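Local coordinates for Anapc5 protein (Xenopus laevis, PDB 5BPZ) that is a subunit of the anaphase-promoting complex (APC/C) and, through this N-terminal domain, probably contributes to the architecture of that cell-cycle ubiquitin ligase, at residues Trp29-Leu38 against Phe133-Tyr141. Residues are numbered along the deposited sequence; the frame is centred on the assembly and turned at random.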
# COMPACT_ATOMS: atom_id res chain seq x y z
N TRP A 29 -11.26 8.98 -3.42
CA TRP A 29 -9.85 9.36 -3.30
C TRP A 29 -8.94 8.16 -2.98
O TRP A 29 -7.80 8.13 -3.44
CB TRP A 29 -9.68 10.51 -2.28
CG TRP A 29 -8.31 11.14 -2.26
CD1 TRP A 29 -7.44 11.25 -3.31
CD2 TRP A 29 -7.71 11.84 -1.17
NE1 TRP A 29 -6.30 11.91 -2.91
CE2 TRP A 29 -6.44 12.29 -1.60
CE3 TRP A 29 -8.11 12.11 0.15
CZ2 TRP A 29 -5.57 13.00 -0.77
CZ3 TRP A 29 -7.24 12.81 0.98
CH2 TRP A 29 -5.99 13.25 0.52
N VAL A 30 -9.46 7.18 -2.22
CA VAL A 30 -8.74 5.95 -1.88
C VAL A 30 -8.84 5.04 -3.10
O VAL A 30 -9.95 4.71 -3.52
CB VAL A 30 -9.30 5.27 -0.60
CG1 VAL A 30 -8.55 3.97 -0.29
CG2 VAL A 30 -9.26 6.20 0.60
N THR A 31 -7.69 4.68 -3.69
CA THR A 31 -7.64 3.82 -4.88
C THR A 31 -6.74 2.59 -4.62
O THR A 31 -5.95 2.62 -3.67
CB THR A 31 -7.11 4.61 -6.10
OG1 THR A 31 -5.84 5.17 -5.79
CG2 THR A 31 -8.08 5.69 -6.58
N PRO A 32 -6.79 1.52 -5.47
CA PRO A 32 -5.88 0.37 -5.28
C PRO A 32 -4.38 0.73 -5.26
O PRO A 32 -3.62 0.07 -4.57
CB PRO A 32 -6.23 -0.57 -6.43
CG PRO A 32 -7.56 -0.15 -6.92
CD PRO A 32 -7.68 1.31 -6.64
N TYR A 33 -3.97 1.79 -5.99
CA TYR A 33 -2.58 2.27 -5.96
C TYR A 33 -2.23 2.79 -4.56
O TYR A 33 -1.15 2.49 -4.03
CB TYR A 33 -2.33 3.37 -7.01
CG TYR A 33 -1.03 4.11 -6.78
CD1 TYR A 33 0.20 3.53 -7.11
CD2 TYR A 33 -1.02 5.37 -6.18
CE1 TYR A 33 1.39 4.19 -6.86
CE2 TYR A 33 0.18 6.03 -5.92
CZ TYR A 33 1.38 5.44 -6.27
OH TYR A 33 2.57 6.08 -6.02
N LYS A 34 -3.14 3.61 -3.97
CA LYS A 34 -2.97 4.21 -2.64
C LYS A 34 -2.88 3.12 -1.57
O LYS A 34 -2.08 3.26 -0.65
CB LYS A 34 -4.12 5.19 -2.32
CG LYS A 34 -4.18 6.41 -3.23
CD LYS A 34 -3.46 7.63 -2.67
CE LYS A 34 -4.07 8.93 -3.14
NZ LYS A 34 -3.87 9.17 -4.59
N ILE A 35 -3.67 2.03 -1.72
CA ILE A 35 -3.67 0.85 -0.83
C ILE A 35 -2.30 0.18 -0.89
O ILE A 35 -1.71 -0.16 0.14
CB ILE A 35 -4.83 -0.12 -1.22
CG1 ILE A 35 -6.21 0.49 -0.86
CG2 ILE A 35 -4.65 -1.50 -0.56
CD1 ILE A 35 -7.46 -0.25 -1.53
N SER A 36 -1.77 0.04 -2.11
CA SER A 36 -0.46 -0.55 -2.39
C SER A 36 0.67 0.26 -1.75
O SER A 36 1.64 -0.30 -1.25
CB SER A 36 -0.29 -0.68 -3.90
OG SER A 36 -1.35 -1.46 -4.43
N VAL A 37 0.51 1.59 -1.69
CA VAL A 37 1.45 2.50 -1.04
C VAL A 37 1.39 2.30 0.49
O VAL A 37 2.43 2.24 1.15
CB VAL A 37 1.26 3.97 -1.48
CG1 VAL A 37 2.14 4.91 -0.66
CG2 VAL A 37 1.56 4.12 -2.97
N LEU A 38 0.17 2.11 1.04
CA LEU A 38 -0.03 1.82 2.46
C LEU A 38 0.63 0.49 2.81
O LEU A 38 1.32 0.42 3.82
CB LEU A 38 -1.53 1.78 2.82
CG LEU A 38 -2.30 3.11 2.72
CD1 LEU A 38 -3.79 2.87 2.87
CD2 LEU A 38 -1.81 4.14 3.78
N PHE A 133 -0.50 11.25 5.24
CA PHE A 133 -0.96 10.28 4.25
C PHE A 133 -1.74 9.14 4.92
O PHE A 133 -2.79 8.76 4.42
CB PHE A 133 0.21 9.74 3.40
CG PHE A 133 -0.20 8.83 2.26
CD1 PHE A 133 -0.64 9.37 1.05
CD2 PHE A 133 -0.18 7.45 2.40
CE1 PHE A 133 -1.04 8.53 0.00
CE2 PHE A 133 -0.58 6.62 1.35
CZ PHE A 133 -1.01 7.16 0.16
N LEU A 134 -1.21 8.60 6.04
CA LEU A 134 -1.85 7.52 6.79
C LEU A 134 -3.19 8.00 7.33
O LEU A 134 -4.20 7.33 7.14
CB LEU A 134 -0.95 7.02 7.94
CG LEU A 134 0.27 6.17 7.54
CD1 LEU A 134 1.24 6.08 8.69
CD2 LEU A 134 -0.13 4.76 7.11
N ARG A 135 -3.21 9.22 7.91
CA ARG A 135 -4.38 9.90 8.46
C ARG A 135 -5.45 10.11 7.37
O ARG A 135 -6.57 9.63 7.53
CB ARG A 135 -3.95 11.25 9.07
CG ARG A 135 -5.07 11.93 9.85
CD ARG A 135 -4.83 13.41 10.08
NE ARG A 135 -6.10 14.09 10.34
CZ ARG A 135 -6.66 14.20 11.54
NH1 ARG A 135 -6.07 13.67 12.61
NH2 ARG A 135 -7.83 14.82 11.68
N HIS A 136 -5.09 10.80 6.27
CA HIS A 136 -6.01 11.08 5.16
C HIS A 136 -6.52 9.83 4.45
O HIS A 136 -7.65 9.87 3.97
CB HIS A 136 -5.41 12.08 4.16
CG HIS A 136 -5.23 13.46 4.73
ND1 HIS A 136 -4.01 14.12 4.65
CD2 HIS A 136 -6.11 14.25 5.38
CE1 HIS A 136 -4.19 15.28 5.25
NE2 HIS A 136 -5.44 15.41 5.71
N MET A 137 -5.74 8.73 4.42
CA MET A 137 -6.21 7.47 3.82
C MET A 137 -7.22 6.76 4.72
O MET A 137 -8.26 6.33 4.23
CB MET A 137 -5.06 6.52 3.44
CG MET A 137 -4.33 6.91 2.16
SD MET A 137 -5.39 6.92 0.69
CE MET A 137 -5.49 8.72 0.38
N ILE A 138 -6.91 6.64 6.05
CA ILE A 138 -7.77 6.00 7.04
C ILE A 138 -9.07 6.80 7.22
O ILE A 138 -10.14 6.19 7.35
CB ILE A 138 -7.04 5.68 8.39
CG1 ILE A 138 -5.76 4.82 8.20
CG2 ILE A 138 -7.98 5.04 9.44
CD1 ILE A 138 -5.92 3.34 7.70
N LEU A 139 -9.00 8.15 7.19
CA LEU A 139 -10.18 9.01 7.31
C LEU A 139 -11.08 8.86 6.08
O LEU A 139 -12.27 8.58 6.25
CB LEU A 139 -9.83 10.49 7.53
CG LEU A 139 -9.36 10.92 8.92
CD1 LEU A 139 -8.87 12.36 8.89
CD2 LEU A 139 -10.47 10.79 9.97
N ALA A 140 -10.52 9.02 4.86
CA ALA A 140 -11.28 8.88 3.60
C ALA A 140 -11.86 7.48 3.46
O ALA A 140 -12.96 7.34 2.92
CB ALA A 140 -10.42 9.24 2.40
N TYR A 141 -11.15 6.45 3.99
CA TYR A 141 -11.62 5.06 4.00
C TYR A 141 -12.85 4.92 4.88
O TYR A 141 -13.83 4.33 4.44
CB TYR A 141 -10.53 4.07 4.46
CG TYR A 141 -11.02 2.63 4.54
CD1 TYR A 141 -11.22 1.88 3.38
CD2 TYR A 141 -11.31 2.04 5.76
CE1 TYR A 141 -11.70 0.57 3.44
CE2 TYR A 141 -11.78 0.73 5.84
CZ TYR A 141 -11.97 -0.00 4.67
OH TYR A 141 -12.43 -1.30 4.73
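Met-137 lays its CE methyl over one face of the Trp-29 indole in the one CH-pi contact here, 4.1 Å from the centroid of the six-membered ring and 10° off the ring normal. Bends along its chain carry that methyl to the indole while leaving SD 3.7 Å from Lys-34 CB. Trp-29 CZ3 also touches His-136 CB (3.7 Å). Most other contacts are apolar. Val-30 sets CG2 against Ala-140 CB (3.7 Å) and on the Met-137 backbone, at the turn leading into helix 32-46. Phe-133 swings its ring (chi1 -174°) across to that helix, receiving Lys-34 CD at its edge, 3.7 Å from CE1, while Val-37 CG1 and Leu-38 CD2 approach CE2. An alanine in place of Phe-133 would probably leave these three side chains without their shared partner and open a gap between the helices. Leu-38 packs CD1 on Met-137 CB (3.9 Å) and CD2 on Leu-134 CD2 (3.8 Å); Phe-109 and Leu-113 of helix 103-114 extend this cluster. The axes of 32-38 and 133-141 approach within 11.3 Å, their N-to-C directions 131° apart, nearer antiparallel than parallel. With Lys-34 NZ in a weak, long ion pair with Asp-70, apolar packing joins the domain's first helix to helix 129-142.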